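Local structure of flavohemoprotein (Vibrio cholerae O1 biovar El Tor, 4EH1) at residues S15-S20 / S152-T157; A30-Q35 / Y102-D107; T145-C150 / Q174-D179. The protein probably detoxifies nitric oxide by oxidising it to nitrate with O2 and NAD(P)H, this chain being its FAD- and NAD(P)H-binding reductase part. One frame throughout, in Å; residues are numbered along the deposited sequence.

Contact 1 (S15-S20 / S152-T157)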
ATOM      1  N   SER A  15       0.737  -7.910  -1.762  1.00 26.74           N
ATOM      2  CA  SER A  15       0.481  -9.183  -1.067  1.00 28.75           C
ATOM      3  C   SER A  15       1.191  -9.078   0.260  1.00 26.05           C
ATOM      4  O   SER A  15       1.713  -8.008   0.556  1.00 25.08           O
ATOM      5  CB  SER A  15       0.957 -10.400  -1.873  1.00 27.14           C
ATOM      6  OG  SER A  15       2.305 -10.291  -2.283  1.00 22.05           O
ATOM      7  N   ALA A  16       1.169 -10.138   1.072  1.00 25.98           N
ATOM      8  CA  ALA A  16       1.745 -10.087   2.429  1.00 25.05           C
ATOM      9  C   ALA A  16       3.152  -9.477   2.467  1.00 23.51           C
ATOM     10  O   ALA A  16       3.468  -8.705   3.336  1.00 24.32           O
ATOM     11  CB  ALA A  16       1.772 -11.470   3.068  1.00 27.26           C
ATOM     12  N   TYR A  17       4.007  -9.808   1.522  1.00 24.23           N
ATOM     13  CA  TYR A  17       5.380  -9.318   1.634  1.00 27.29           C
ATOM     14  C   TYR A  17       5.813  -8.397   0.475  1.00 31.20           C
ATOM     15  O   TYR A  17       6.934  -7.879   0.461  1.00 29.70           O
ATOM     16  CB  TYR A  17       6.311 -10.505   1.736  1.00 26.60           C
ATOM     17  CG  TYR A  17       5.933 -11.427   2.883  1.00 28.25           C
ATOM     18  CD1 TYR A  17       6.011 -10.995   4.199  1.00 26.73           C
ATOM     19  CD2 TYR A  17       5.506 -12.722   2.640  1.00 32.89           C
ATOM     20  CE1 TYR A  17       5.670 -11.815   5.257  1.00 34.53           C
ATOM     21  CE2 TYR A  17       5.188 -13.577   3.694  1.00 36.03           C
ATOM     22  CZ  TYR A  17       5.272 -13.113   4.995  1.00 39.21           C
ATOM     23  OH  TYR A  17       4.933 -13.945   6.017  1.00 41.50           O
ATOM     24  N   VAL A  18       4.920  -8.191  -0.481  1.00 27.01           N
ATOM     25  CA  VAL A  18       5.266  -7.408  -1.653  1.00 23.24           C
ATOM     26  C   VAL A  18       4.462  -6.098  -1.679  1.00 22.15           C
ATOM     27  O   VAL A  18       3.218  -6.078  -1.557  1.00 24.75           O
ATOM     28  CB  VAL A  18       4.996  -8.176  -2.942  1.00 28.71           C
ATOM     29  CG1 VAL A  18       5.231  -7.259  -4.170  1.00 30.34           C
ATOM     30  CG2 VAL A  18       5.843  -9.464  -3.022  1.00 21.39           C
ATOM     31  N   THR A  19       5.197  -5.018  -1.842  1.00 23.23           N
ATOM     32  CA  THR A  19       4.627  -3.685  -1.930  1.00 25.12           C
ATOM     33  C   THR A  19       5.133  -2.986  -3.196  1.00 27.42           C
ATOM     34  O   THR A  19       6.327  -3.051  -3.507  1.00 22.64           O
ATOM     35  CB  THR A  19       4.967  -2.891  -0.643  1.00 26.93           C
ATOM     36  OG1 THR A  19       4.130  -3.386   0.419  1.00 29.34           O
ATOM     37  CG2 THR A  19       4.721  -1.344  -0.831  1.00 21.55           C
ATOM     38  N   SER A  20       4.224  -2.359  -3.952  1.00 22.27           N
ATOM     39  CA  SER A  20       4.615  -1.643  -5.169  1.00 21.89           C
ATOM     40  C   SER A  20       4.927  -0.166  -4.870  1.00 28.33           C
ATOM     41  O   SER A  20       4.347   0.425  -3.962  1.00 31.90           O
ATOM     42  CB  SER A  20       3.506  -1.683  -6.236  1.00 21.39           C
ATOM     43  OG  SER A  20       3.509  -2.871  -6.978  1.00 31.31           O
ATOM     44  N   SER A 152       0.706 -19.267  -0.876  1.00 23.21           N
ATOM     45  CA  SER A 152      -0.655 -19.218  -0.356  1.00 21.08           C
ATOM     46  C   SER A 152      -1.414 -17.995  -0.867  1.00 29.93           C
ATOM     47  O   SER A 152      -0.834 -17.117  -1.532  1.00 29.24           O
ATOM     48  CB  SER A 152      -0.625 -19.168   1.173  1.00 22.48           C
ATOM     49  OG  SER A 152      -0.048 -17.951   1.629  1.00 28.41           O
ATOM     50  N   ALA A 153      -2.693 -17.926  -0.500  1.00 23.60           N
ATOM     51  CA  ALA A 153      -3.548 -16.824  -0.906  1.00 27.71           C
ATOM     52  C   ALA A 153      -2.942 -15.495  -0.476  1.00 22.62           C
ATOM     53  O   ALA A 153      -2.892 -14.549  -1.267  1.00 21.82           O
ATOM     54  CB  ALA A 153      -5.006 -16.985  -0.345  1.00 25.46           C
ATOM     55  N   LYS A 154      -2.462 -15.413   0.762  1.00 24.27           N
ATOM     56  CA  LYS A 154      -1.906 -14.128   1.210  1.00 29.57           C
ATOM     57  C   LYS A 154      -0.633 -13.702   0.473  1.00 21.45           C
ATOM     58  O   LYS A 154      -0.249 -12.535   0.501  1.00 21.62           O
ATOM     59  CB  LYS A 154      -1.676 -14.098   2.711  1.00 28.32           C
ATOM     60  CG  LYS A 154      -0.458 -14.880   3.208  1.00 31.13           C
ATOM     61  CD  LYS A 154      -0.219 -14.532   4.685  1.00 34.61           C
ATOM     62  CE  LYS A 154       1.058 -15.203   5.228  1.00 40.16           C
ATOM     63  NZ  LYS A 154       0.948 -16.700   5.264  1.00 41.82           N
ATOM     64  N   GLU A 155       0.035 -14.637  -0.179  1.00 23.39           N
ATOM     65  CA  GLU A 155       1.233 -14.252  -0.920  1.00 29.13           C
ATOM     66  C   GLU A 155       0.951 -14.179  -2.436  1.00 26.49           C
ATOM     67  O   GLU A 155       1.867 -14.180  -3.250  1.00 28.55           O
ATOM     68  CB  GLU A 155       2.397 -15.229  -0.626  1.00 25.48           C
ATOM     69  CG  GLU A 155       2.850 -15.249   0.802  1.00 24.97           C
ATOM     70  CD  GLU A 155       4.199 -15.993   1.001  1.00 50.69           C
ATOM     71  OE1 GLU A 155       5.147 -15.817   0.191  1.00 45.34           O
ATOM     72  OE2 GLU A 155       4.312 -16.770   1.976  1.00 46.84           O
ATOM     73  N   HIS A 156      -0.316 -14.153  -2.817  1.00 23.07           N
ATOM     74  CA  HIS A 156      -0.652 -14.257  -4.229  1.00 20.94           C
ATOM     75  C   HIS A 156      -0.530 -12.859  -4.889  1.00 28.77           C
ATOM     76  O   HIS A 156      -1.514 -12.134  -5.020  1.00 27.39           O
ATOM     77  CB  HIS A 156      -2.078 -14.804  -4.352  1.00 24.55           C
ATOM     78  CG  HIS A 156      -2.525 -15.059  -5.761  1.00 22.45           C
ATOM     79  ND1 HIS A 156      -3.683 -15.759  -6.060  1.00 25.62           N
ATOM     80  CD2 HIS A 156      -1.992 -14.695  -6.948  1.00 23.85           C
ATOM     81  CE1 HIS A 156      -3.823 -15.834  -7.369  1.00 22.12           C
ATOM     82  NE2 HIS A 156      -2.811 -15.194  -7.933  1.00 27.90           N
ATOM     83  N   THR A 157       0.677 -12.495  -5.302  1.00 21.85           N
ATOM     84  CA  THR A 157       0.953 -11.149  -5.790  1.00 19.43           C
ATOM     85  C   THR A 157       0.202 -10.780  -7.069  1.00 22.79           C
ATOM     86  O   THR A 157       0.176 -11.557  -8.006  1.00 21.78           O
ATOM     87  CB  THR A 157       2.456 -11.040  -6.049  1.00 28.15           C
ATOM     88  OG1 THR A 157       3.151 -11.360  -4.834  1.00 33.09           O
ATOM     89  CG2 THR A 157       2.846  -9.628  -6.554  1.00 22.78           C
TER

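Contact 2 (A30-Q35 / Y102-D107). With SO4 (sulfate ion), chain E.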
ATOM      1  N   ALA A  30       9.896  13.358 -19.307  1.00 57.73           N
ATOM      2  CA  ALA A  30       9.901  11.952 -19.652  1.00 54.87           C
ATOM      3  C   ALA A  30      10.904  11.148 -18.828  1.00 51.96           C
ATOM      4  O   ALA A  30      11.894  11.678 -18.292  1.00 43.43           O
ATOM      5  CB  ALA A  30      10.171  11.775 -21.132  1.00 54.21           C
ATOM      6  N   VAL A  31      10.607   9.860 -18.701  1.00 49.80           N
ATOM      7  CA  VAL A  31      11.560   8.923 -18.157  1.00 39.87           C
ATOM      8  C   VAL A  31      11.933   8.031 -19.306  1.00 42.13           C
ATOM      9  O   VAL A  31      11.201   7.967 -20.293  1.00 45.73           O
ATOM     10  CB  VAL A  31      10.972   8.149 -16.973  1.00 37.85           C
ATOM     11  CG1 VAL A  31      10.436   9.128 -15.981  1.00 40.10           C
ATOM     12  CG2 VAL A  31       9.852   7.205 -17.403  1.00 32.63           C
ATOM     13  N   LEU A  32      13.067   7.355 -19.205  1.00 36.14           N
ATOM     14  CA  LEU A  32      13.524   6.523 -20.308  1.00 39.99           C
ATOM     15  C   LEU A  32      12.553   5.363 -20.620  1.00 40.22           C
ATOM     16  O   LEU A  32      11.964   4.757 -19.712  1.00 37.94           O
ATOM     17  CB  LEU A  32      14.945   5.999 -20.025  1.00 36.37           C
ATOM     18  CG  LEU A  32      16.045   7.072 -19.979  1.00 41.06           C
ATOM     19  CD1 LEU A  32      17.350   6.478 -19.506  1.00 38.90           C
ATOM     20  CD2 LEU A  32      16.248   7.729 -21.342  1.00 41.82           C
ATOM     21  N   ASP A  33      12.387   5.077 -21.910  1.00 38.86           N
ATOM     22  CA  ASP A  33      11.642   3.912 -22.388  1.00 42.23           C
ATOM     23  C   ASP A  33      12.349   2.617 -21.924  1.00 36.34           C
ATOM     24  O   ASP A  33      13.516   2.635 -21.539  1.00 35.04           O
ATOM     25  CB  ASP A  33      11.563   3.990 -23.930  1.00 53.77           C
ATOM     26  CG  ASP A  33      10.615   2.943 -24.570  1.00 63.54           C
ATOM     27  OD1 ASP A  33       9.681   2.414 -23.902  1.00 51.84           O
ATOM     28  OD2 ASP A  33      10.806   2.678 -25.787  1.00 64.95           O
ATOM     29  N   TYR A  34      11.647   1.497 -21.946  1.00 30.76           N
ATOM     30  CA  TYR A  34      12.288   0.224 -21.679  1.00 31.27           C
ATOM     31  C   TYR A  34      11.487  -0.900 -22.310  1.00 35.81           C
ATOM     32  O   TYR A  34      10.351  -0.694 -22.748  1.00 35.40           O
ATOM     33  CB  TYR A  34      12.403  -0.020 -20.159  1.00 26.90           C
ATOM     34  CG  TYR A  34      11.077  -0.047 -19.437  1.00 32.14           C
ATOM     35  CD1 TYR A  34      10.389  -1.246 -19.236  1.00 29.88           C
ATOM     36  CD2 TYR A  34      10.502   1.135 -18.967  1.00 31.04           C
ATOM     37  CE1 TYR A  34       9.170  -1.266 -18.568  1.00 28.95           C
ATOM     38  CE2 TYR A  34       9.312   1.128 -18.303  1.00 28.13           C
ATOM     39  CZ  TYR A  34       8.645  -0.075 -18.097  1.00 30.19           C
ATOM     40  OH  TYR A  34       7.430  -0.074 -17.470  1.00 30.02           O
ATOM     41  N   GLN A  35      12.079  -2.091 -22.323  1.00 30.55           N
ATOM     42  CA  GLN A  35      11.397  -3.305 -22.742  1.00 37.70           C
ATOM     43  C   GLN A  35      10.834  -4.067 -21.508  1.00 27.06           C
ATOM     44  O   GLN A  35      11.513  -4.169 -20.475  1.00 29.50           O
ATOM     45  CB  GLN A  35      12.363  -4.177 -23.556  1.00 35.30           C
ATOM     46  CG  GLN A  35      12.918  -3.496 -24.842  1.00 38.59           C
ATOM     47  CD  GLN A  35      11.820  -2.962 -25.729  1.00 46.34           C
ATOM     48  OE1 GLN A  35      11.033  -3.726 -26.282  1.00 50.58           O
ATOM     49  NE2 GLN A  35      11.740  -1.635 -25.851  1.00 46.09           N
ATOM     50  N   TYR A 102      18.338   4.360 -11.011  1.00 34.22           N
ATOM     51  CA  TYR A 102      19.206   4.161 -12.159  1.00 36.46           C
ATOM     52  C   TYR A 102      18.379   3.620 -13.286  1.00 36.02           C
ATOM     53  O   TYR A 102      17.415   2.926 -13.052  1.00 36.73           O
ATOM     54  CB  TYR A 102      20.322   3.181 -11.831  1.00 28.98           C
ATOM     55  CG  TYR A 102      21.312   3.775 -10.895  1.00 39.26           C
ATOM     56  CD1 TYR A 102      21.082   3.772  -9.518  1.00 38.79           C
ATOM     57  CD2 TYR A 102      22.476   4.365 -11.371  1.00 37.51           C
ATOM     58  CE1 TYR A 102      22.008   4.334  -8.629  1.00 38.79           C
ATOM     59  CE2 TYR A 102      23.412   4.919 -10.490  1.00 41.61           C
ATOM     60  CZ  TYR A 102      23.163   4.901  -9.120  1.00 40.11           C
ATOM     61  OH  TYR A 102      24.078   5.440  -8.243  1.00 40.48           O
ATOM     62  N   ALA A 103      18.804   3.935 -14.501  1.00 34.74           N
ATOM     63  CA  ALA A 103      18.039   3.767 -15.728  1.00 33.71           C
ATOM     64  C   ALA A 103      17.821   2.315 -16.064  1.00 33.98           C
ATOM     65  O   ALA A 103      18.597   1.470 -15.664  1.00 35.52           O
ATOM     66  CB  ALA A 103      18.808   4.442 -16.870  1.00 42.07           C
ATOM     67  N   PRO A 104      16.785   2.016 -16.852  1.00 37.66           N
ATOM     68  CA  PRO A 104      16.480   0.621 -17.180  1.00 34.49           C
ATOM     69  C   PRO A 104      17.601  -0.128 -17.896  1.00 37.66           C
ATOM     70  O   PRO A 104      18.282   0.436 -18.738  1.00 36.14           O
ATOM     71  CB  PRO A 104      15.243   0.739 -18.092  1.00 38.50           C
ATOM     72  CG  PRO A 104      14.581   2.024 -17.654  1.00 39.56           C
ATOM     73  CD  PRO A 104      15.759   2.942 -17.371  1.00 40.68           C
ATOM     74  N   ALA A 105      17.757  -1.409 -17.564  1.00 44.31           N
ATOM     75  CA  ALA A 105      18.781  -2.276 -18.153  1.00 39.84           C
ATOM     76  C   ALA A 105      18.301  -3.729 -18.100  1.00 34.77           C
ATOM     77  O   ALA A 105      17.231  -4.024 -17.555  1.00 29.84           O
ATOM     78  CB  ALA A 105      20.131  -2.126 -17.392  1.00 32.60           C
ATOM     79  N   GLY A 106      19.092  -4.634 -18.661  1.00 30.42           N
ATOM     80  CA  GLY A 106      18.807  -6.052 -18.557  1.00 35.50           C
ATOM     81  C   GLY A 106      18.555  -6.685 -19.909  1.00 38.41           C
ATOM     82  O   GLY A 106      18.008  -6.057 -20.805  1.00 33.28           O
ATOM     83  N   ASP A 107      18.940  -7.948 -20.027  1.00 43.39           N
ATOM     84  CA  ASP A 107      18.889  -8.678 -21.279  1.00 45.35           C
ATOM     85  C   ASP A 107      17.670  -9.555 -21.347  1.00 39.72           C
ATOM     86  O   ASP A 107      17.455 -10.241 -22.331  1.00 37.37           O
ATOM     87  CB  ASP A 107      20.133  -9.545 -21.410  1.00 54.06           C
ATOM     88  CG  ASP A 107      21.386  -8.720 -21.582  1.00 71.45           C
ATOM     89  OD1 ASP A 107      21.335  -7.725 -22.354  1.00 71.53           O
ATOM     90  OD2 ASP A 107      22.409  -9.054 -20.932  1.00 81.39           O
TER
HETATM   91  S   SO4 E 303      21.814   6.381 -14.726  1.00 70.21           S
HETATM   92  O1  SO4 E 303      23.072   6.643 -14.022  1.00 71.87           O
HETATM   93  O2  SO4 E 303      21.543   7.450 -15.666  1.00 76.16           O
HETATM   94  O3  SO4 E 303      21.870   5.107 -15.439  1.00 66.71           O
HETATM   95  O4  SO4 E 303      20.686   6.372 -13.807  1.00 80.08           O

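Contact 3 (T145-C150 / Q174-D179)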
ATOM      1  N   THR A 145      -0.687 -17.486 -22.069  1.00 28.51           N
ATOM      2  CA  THR A 145      -0.919 -18.312 -20.886  1.00 28.46           C
ATOM      3  C   THR A 145      -0.037 -17.827 -19.716  1.00 28.27           C
ATOM      4  O   THR A 145       1.182 -17.652 -19.849  1.00 30.81           O
ATOM      5  CB  THR A 145      -0.612 -19.802 -21.163  1.00 27.07           C
ATOM      6  OG1 THR A 145      -1.413 -20.262 -22.247  1.00 27.77           O
ATOM      7  CG2 THR A 145      -0.939 -20.669 -19.930  1.00 23.77           C
ATOM      8  N   TYR A 146      -0.651 -17.609 -18.567  1.00 23.74           N
ATOM      9  CA  TYR A 146       0.077 -17.161 -17.398  1.00 19.99           C
ATOM     10  C   TYR A 146       0.090 -18.266 -16.321  1.00 20.65           C
ATOM     11  O   TYR A 146      -0.961 -18.694 -15.837  1.00 21.68           O
ATOM     12  CB  TYR A 146      -0.625 -15.928 -16.876  1.00 24.66           C
ATOM     13  CG  TYR A 146      -0.013 -15.266 -15.665  1.00 25.50           C
ATOM     14  CD1 TYR A 146      -0.515 -15.517 -14.386  1.00 21.84           C
ATOM     15  CD2 TYR A 146       1.028 -14.345 -15.799  1.00 28.58           C
ATOM     16  CE1 TYR A 146       0.013 -14.901 -13.270  1.00 21.37           C
ATOM     17  CE2 TYR A 146       1.574 -13.723 -14.683  1.00 26.84           C
ATOM     18  CZ  TYR A 146       1.050 -13.997 -13.422  1.00 26.32           C
ATOM     19  OH  TYR A 146       1.565 -13.380 -12.309  1.00 21.04           O
ATOM     20  N   LEU A 147       1.270 -18.740 -15.952  1.00 21.85           N
ATOM     21  CA  LEU A 147       1.373 -19.804 -14.943  1.00 21.54           C
ATOM     22  C   LEU A 147       2.133 -19.250 -13.742  1.00 27.31           C
ATOM     23  O   LEU A 147       3.252 -18.745 -13.889  1.00 26.03           O
ATOM     24  CB  LEU A 147       2.074 -21.043 -15.506  1.00 24.72           C
ATOM     25  CG  LEU A 147       1.567 -21.630 -16.843  1.00 25.51           C
ATOM     26  CD1 LEU A 147       2.454 -22.773 -17.297  1.00 23.41           C
ATOM     27  CD2 LEU A 147       0.141 -22.114 -16.768  1.00 23.80           C
ATOM     28  N   TYR A 148       1.519 -19.338 -12.563  1.00 21.77           N
ATOM     29  CA  TYR A 148       2.033 -18.667 -11.369  1.00 23.61           C
ATOM     30  C   TYR A 148       2.007 -19.603 -10.142  1.00 23.96           C
ATOM     31  O   TYR A 148       1.007 -20.299  -9.895  1.00 23.38           O
ATOM     32  CB  TYR A 148       1.212 -17.395 -11.066  1.00 23.93           C
ATOM     33  CG  TYR A 148       1.795 -16.581  -9.910  1.00 26.15           C
ATOM     34  CD1 TYR A 148       3.101 -16.107  -9.963  1.00 26.72           C
ATOM     35  CD2 TYR A 148       1.056 -16.333  -8.746  1.00 25.27           C
ATOM     36  CE1 TYR A 148       3.669 -15.393  -8.895  1.00 27.25           C
ATOM     37  CE2 TYR A 148       1.616 -15.620  -7.654  1.00 24.36           C
ATOM     38  CZ  TYR A 148       2.910 -15.140  -7.755  1.00 26.88           C
ATOM     39  OH  TYR A 148       3.468 -14.418  -6.729  1.00 31.39           O
ATOM     40  N   ALA A 149       3.108 -19.626  -9.393  1.00 22.21           N
ATOM     41  CA  ALA A 149       3.184 -20.397  -8.149  1.00 23.62           C
ATOM     42  C   ALA A 149       3.528 -19.477  -6.980  1.00 23.71           C
ATOM     43  O   ALA A 149       4.442 -18.671  -7.057  1.00 25.24           O
ATOM     44  CB  ALA A 149       4.215 -21.529  -8.270  1.00 25.13           C
ATOM     45  N   CYS A 150       2.783 -19.581  -5.893  1.00 20.56           N
ATOM     46  CA  CYS A 150       3.172 -18.864  -4.711  1.00 18.60           C
ATOM     47  C   CYS A 150       2.829 -19.759  -3.528  1.00 22.83           C
ATOM     48  O   CYS A 150       2.346 -20.872  -3.712  1.00 27.18           O
ATOM     49  CB  CYS A 150       2.508 -17.478  -4.638  1.00 18.34           C
ATOM     50  SG  CYS A 150       0.693 -17.580  -4.709  1.00 28.07           S
ATOM     51  N   GLN A 174      -3.260 -20.390 -14.836  1.00 23.25           N
ATOM     52  CA  GLN A 174      -3.364 -21.408 -13.789  1.00 27.36           C
ATOM     53  C   GLN A 174      -2.483 -20.946 -12.631  1.00 29.19           C
ATOM     54  O   GLN A 174      -1.338 -20.542 -12.841  1.00 26.22           O
ATOM     55  CB  GLN A 174      -2.920 -22.795 -14.280  1.00 28.80           C
ATOM     56  CG  GLN A 174      -3.034 -23.901 -13.192  1.00 28.62           C
ATOM     57  CD  GLN A 174      -4.442 -23.976 -12.568  1.00 35.70           C
ATOM     58  OE1 GLN A 174      -4.629 -23.787 -11.347  1.00 36.48           O
ATOM     59  NE2 GLN A 174      -5.425 -24.274 -13.400  1.00 28.62           N
ATOM     60  N   VAL A 175      -3.029 -21.005 -11.421  1.00 22.71           N
ATOM     61  CA  VAL A 175      -2.274 -20.687 -10.225  1.00 21.36           C
ATOM     62  C   VAL A 175      -2.053 -21.922  -9.298  1.00 28.19           C
ATOM     63  O   VAL A 175      -2.932 -22.755  -9.165  1.00 26.19           O
ATOM     64  CB  VAL A 175      -2.974 -19.569  -9.459  1.00 28.28           C
ATOM     65  CG1 VAL A 175      -2.347 -19.390  -8.073  1.00 29.54           C
ATOM     66  CG2 VAL A 175      -2.922 -18.232 -10.295  1.00 22.04           C
ATOM     67  N   TRP A 176      -0.864 -22.038  -8.698  1.00 21.77           N
ATOM     68  CA  TRP A 176      -0.558 -23.078  -7.707  1.00 22.45           C
ATOM     69  C   TRP A 176      -0.229 -22.431  -6.338  1.00 28.81           C
ATOM     70  O   TRP A 176       0.500 -21.424  -6.274  1.00 26.28           O
ATOM     71  CB  TRP A 176       0.666 -23.898  -8.133  1.00 22.50           C
ATOM     72  CG  TRP A 176       0.457 -24.854  -9.260  1.00 24.12           C
ATOM     73  CD1 TRP A 176       0.303 -26.192  -9.176  1.00 25.79           C
ATOM     74  CD2 TRP A 176       0.406 -24.529 -10.651  1.00 24.35           C
ATOM     75  NE1 TRP A 176       0.145 -26.726 -10.422  1.00 26.62           N
ATOM     76  CE2 TRP A 176       0.219 -25.734 -11.352  1.00 24.77           C
ATOM     77  CE3 TRP A 176       0.493 -23.329 -11.370  1.00 24.76           C
ATOM     78  CZ2 TRP A 176       0.115 -25.789 -12.743  1.00 25.01           C
ATOM     79  CZ3 TRP A 176       0.411 -23.381 -12.752  1.00 23.30           C
ATOM     80  CH2 TRP A 176       0.228 -24.610 -13.422  1.00 23.10           C
ATOM     81  N   TYR A 177      -0.769 -22.994  -5.254  1.00 26.04           N
ATOM     82  CA  TYR A 177      -0.420 -22.554  -3.899  1.00 24.54           C
ATOM     83  C   TYR A 177       0.334 -23.716  -3.296  1.00 32.43           C
ATOM     84  O   TYR A 177      -0.160 -24.859  -3.278  1.00 27.52           O
ATOM     85  CB  TYR A 177      -1.660 -22.264  -3.042  1.00 27.16           C
ATOM     86  CG  TYR A 177      -2.456 -21.003  -3.359  1.00 27.21           C
ATOM     87  CD1 TYR A 177      -1.948 -20.004  -4.200  1.00 24.15           C
ATOM     88  CD2 TYR A 177      -3.721 -20.801  -2.785  1.00 27.87           C
ATOM     89  CE1 TYR A 177      -2.690 -18.843  -4.474  1.00 23.82           C
ATOM     90  CE2 TYR A 177      -4.471 -19.655  -3.063  1.00 28.05           C
ATOM     91  CZ  TYR A 177      -3.940 -18.673  -3.917  1.00 25.99           C
ATOM     92  OH  TYR A 177      -4.673 -17.517  -4.190  1.00 26.55           O
ATOM     93  N   ARG A 178       1.545 -23.448  -2.830  1.00 29.69           N
ATOM     94  CA  ARG A 178       2.368 -24.517  -2.260  1.00 31.23           C
ATOM     95  C   ARG A 178       1.783 -25.058  -0.954  1.00 34.70           C
ATOM     96  O   ARG A 178       1.868 -26.246  -0.687  1.00 31.06           O
ATOM     97  CB  ARG A 178       3.770 -24.012  -1.975  1.00 27.33           C
ATOM     98  CG  ARG A 178       4.758 -25.070  -1.561  1.00 32.87           C
ATOM     99  CD  ARG A 178       6.020 -24.396  -1.093  1.00 35.18           C
ATOM    100  NE  ARG A 178       5.848 -23.774   0.214  1.00 33.74           N
ATOM    101  CZ  ARG A 178       6.720 -22.922   0.737  1.00 34.43           C
ATOM    102  NH1 ARG A 178       7.815 -22.609   0.062  1.00 29.76           N
ATOM    103  NH2 ARG A 178       6.501 -22.394   1.927  1.00 32.18           N
ATOM    104  N   ASP A 179       1.181 -24.192  -0.147  1.00 30.97           N
ATOM    105  CA  ASP A 179       0.860 -24.584   1.232  1.00 35.09           C
ATOM    106  C   ASP A 179      -0.619 -24.723   1.588  1.00 37.91           C
ATOM    107  O   ASP A 179      -0.939 -25.028   2.722  1.00 35.92           O
ATOM    108  CB  ASP A 179       1.516 -23.624   2.230  1.00 35.20           C
ATOM    109  CG  ASP A 179       3.012 -23.601   2.109  1.00 40.81           C
ATOM    110  OD1 ASP A 179       3.576 -24.654   1.770  1.00 40.63           O
ATOM    111  OD2 ASP A 179       3.621 -22.528   2.339  1.00 43.03           O
TER

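Contact 1 (S15-S20 / S152-T157)
Ser15 swings OG between its own backbone N and carbonyl carbon (chi1 52°), while Thr157 holds OG1 anti to its carbonyl carbon, and the two hydroxyls meet in a hydrogen bond, Ser15 OG to Thr157 OG1 at 2.9 Å. The same torsion in Thr157 leaves CG2 near Val18 CG1, and Val18 CG2 lies 3.8 Å from Thr157 OG1. One residue on, Ala16 N donates to Lys154 O at 2.8 Å in a nearly straight bond (167° at the hydrogen), and Ser15 CB packs on that same carbonyl oxygen at 3.4 Å. Ala16 CB works in two directions: it rests over the centre of the Tyr17 ring and touches Lys154 CD at 4.0 Å. Glu155 brings its carboxylate to the edge of that ring, OE2 lying 3.7 Å from Tyr17 CE2, with the two planes 84° apart; Glu155 OE2 also bonds Asn151 ND2. Asn91 of the second subunit packs against Ala16 and Lys154. Two hydrogen bonds thus tie the FAD-binding part to the loop after strand 144-150 in the NAD-binding part, and the negative carboxylate probably finds a mildly favourable field at the hydrogen-bearing ring edge.

Contact 2 (A30-Q35 / Y102-D107)
Leu32 and Tyr34 pass Ala103 and Pro104 with the two backbones running broadly the same way, yet too far apart to pair as strands: the CA atoms of Leu32 and Ala103 are 7.0 Å apart and those of Tyr34 and Pro104 6.2 Å. No hydrogen bond joins the segments. Residues 30-35 form an irregular loop, whereas 102-105 is the end of strand 98-105, whose backbone bonds from Tyr102 and Ala105 go to Gly41 and Tyr39 on strand 39-44. Side chains therefore make the contact, and the Pro104 ring is its centre. Pro104 CB meets Tyr34 CB at 3.6 Å, Pro104 CD lies 4.1 Å from Leu32 CB, and CG approaches the carbonyl oxygen of Asp33. Leu32 is extended beyond CG (chi2 172°), which carries CD1 past the proline to Ala103 CB at 3.6 Å. Tyr34 touches the proline mainly through CB; its ring leads off elsewhere, with OH bonded to His61 O, and carries Leu32 O at its edge, in plane. That oxygen is bonded to Tyr68 OH, and Tyr68 also packs on Pro104. Beside the contact, a sulfate ion, probably from the crystallisation liquor, takes weak hydrogen bonds from Ala103 N, 3.2 Å to its O4 and 3.4 Å to its O3, and a further bond from Arg1 NH1. The contact is thus apolar and of modest area, at the surface of the FAD-binding beta-barrel domain: apolar van der Waals contacts join loop to strand, and polar bonds of the loop, such as Asp33 OD1 to Ser63 OG, are made with other residues.

Contact 3 (T145-C150 / Q174-D179)
Leu147 and Trp176 lie side by side on one face of the sheet and point the same way, Leu147 CB touching Trp176 CZ3 at 4.0 Å. Trp176 CG stands anti to the carbonyl carbon (chi1 -73°), and the indole extends back along its own strand, where Gln174 CG sits 3.3 Å above the ring plane, offset toward the rim. Gln174 CB in turn meets Leu147 CD2 at 4.0 Å, while Ala149 packs its CB loosely on that of Trp176. The other face carries Tyr148 with Val175, and Cys150 with Tyr177. Here Cys150 SG approaches the tyrosine ring obliquely, a sulfur-aromatic contact with SG 3.6 Å from Tyr177 CE1.

Between the faces the backbones pair as parallel strands, their axes only 11° apart. Tyr146 O, Tyr148 O and Cys150 O accept from Gln174 N, Trp176 N and Arg178 N, while Tyr148 N and Cys150 N give bonds to Gln174 O and Trp176 O; Trp176 N to Tyr148 O is 2.8 Å. The same Tyr148 O also lies in plane at the indole edge, 3.4 Å from Trp176 CE3. At the exposed polar edge, and within segment 174-179 itself, Arg178 grips Asp179 in a side-on salt bridge, NE to OD1 at 2.9 Å and NH2 to OD2.

These strands belong to the beta-alpha-beta crossover of strand 144-150, helix 159-169 and strand 172-177 in the parallel NAD-binding sheet. Strand 117-122 flanks 144-150, with Leu147 packing on Val118 and Ile120; on the far side of 172-177, Leu186 of strand 186-187 touches Gln174 and Trp176. Helix 126-138 packs on Tyr146 and Tyr148; Tyr148 OH bonds the O of Gly123, a residue of the probable NADP(+) site.

How the contacts relate
Contact 3 is buried, contact 1 partly so, and contact 2 lies at the surface, but their chemistry does not simply track burial. Within the NAD-binding sheet, contact 3 combines regular backbone pairing with apolar faces; at the seam between the two nucleotide-binding parts, contact 1 relies on single polar bonds between loop and turn; on the FAD-binding side, contact 2 is purely apolar across its segments. Contacts 1 and 3 touch, chiefly through His156 ND1 and Tyr177 OH at 2.8 Å, a probable hydrogen bond, which links the seam to the end of strand 172-177. Contacts 1 and 2 reach the same antiparallel sheet, their centres about 26 Å apart.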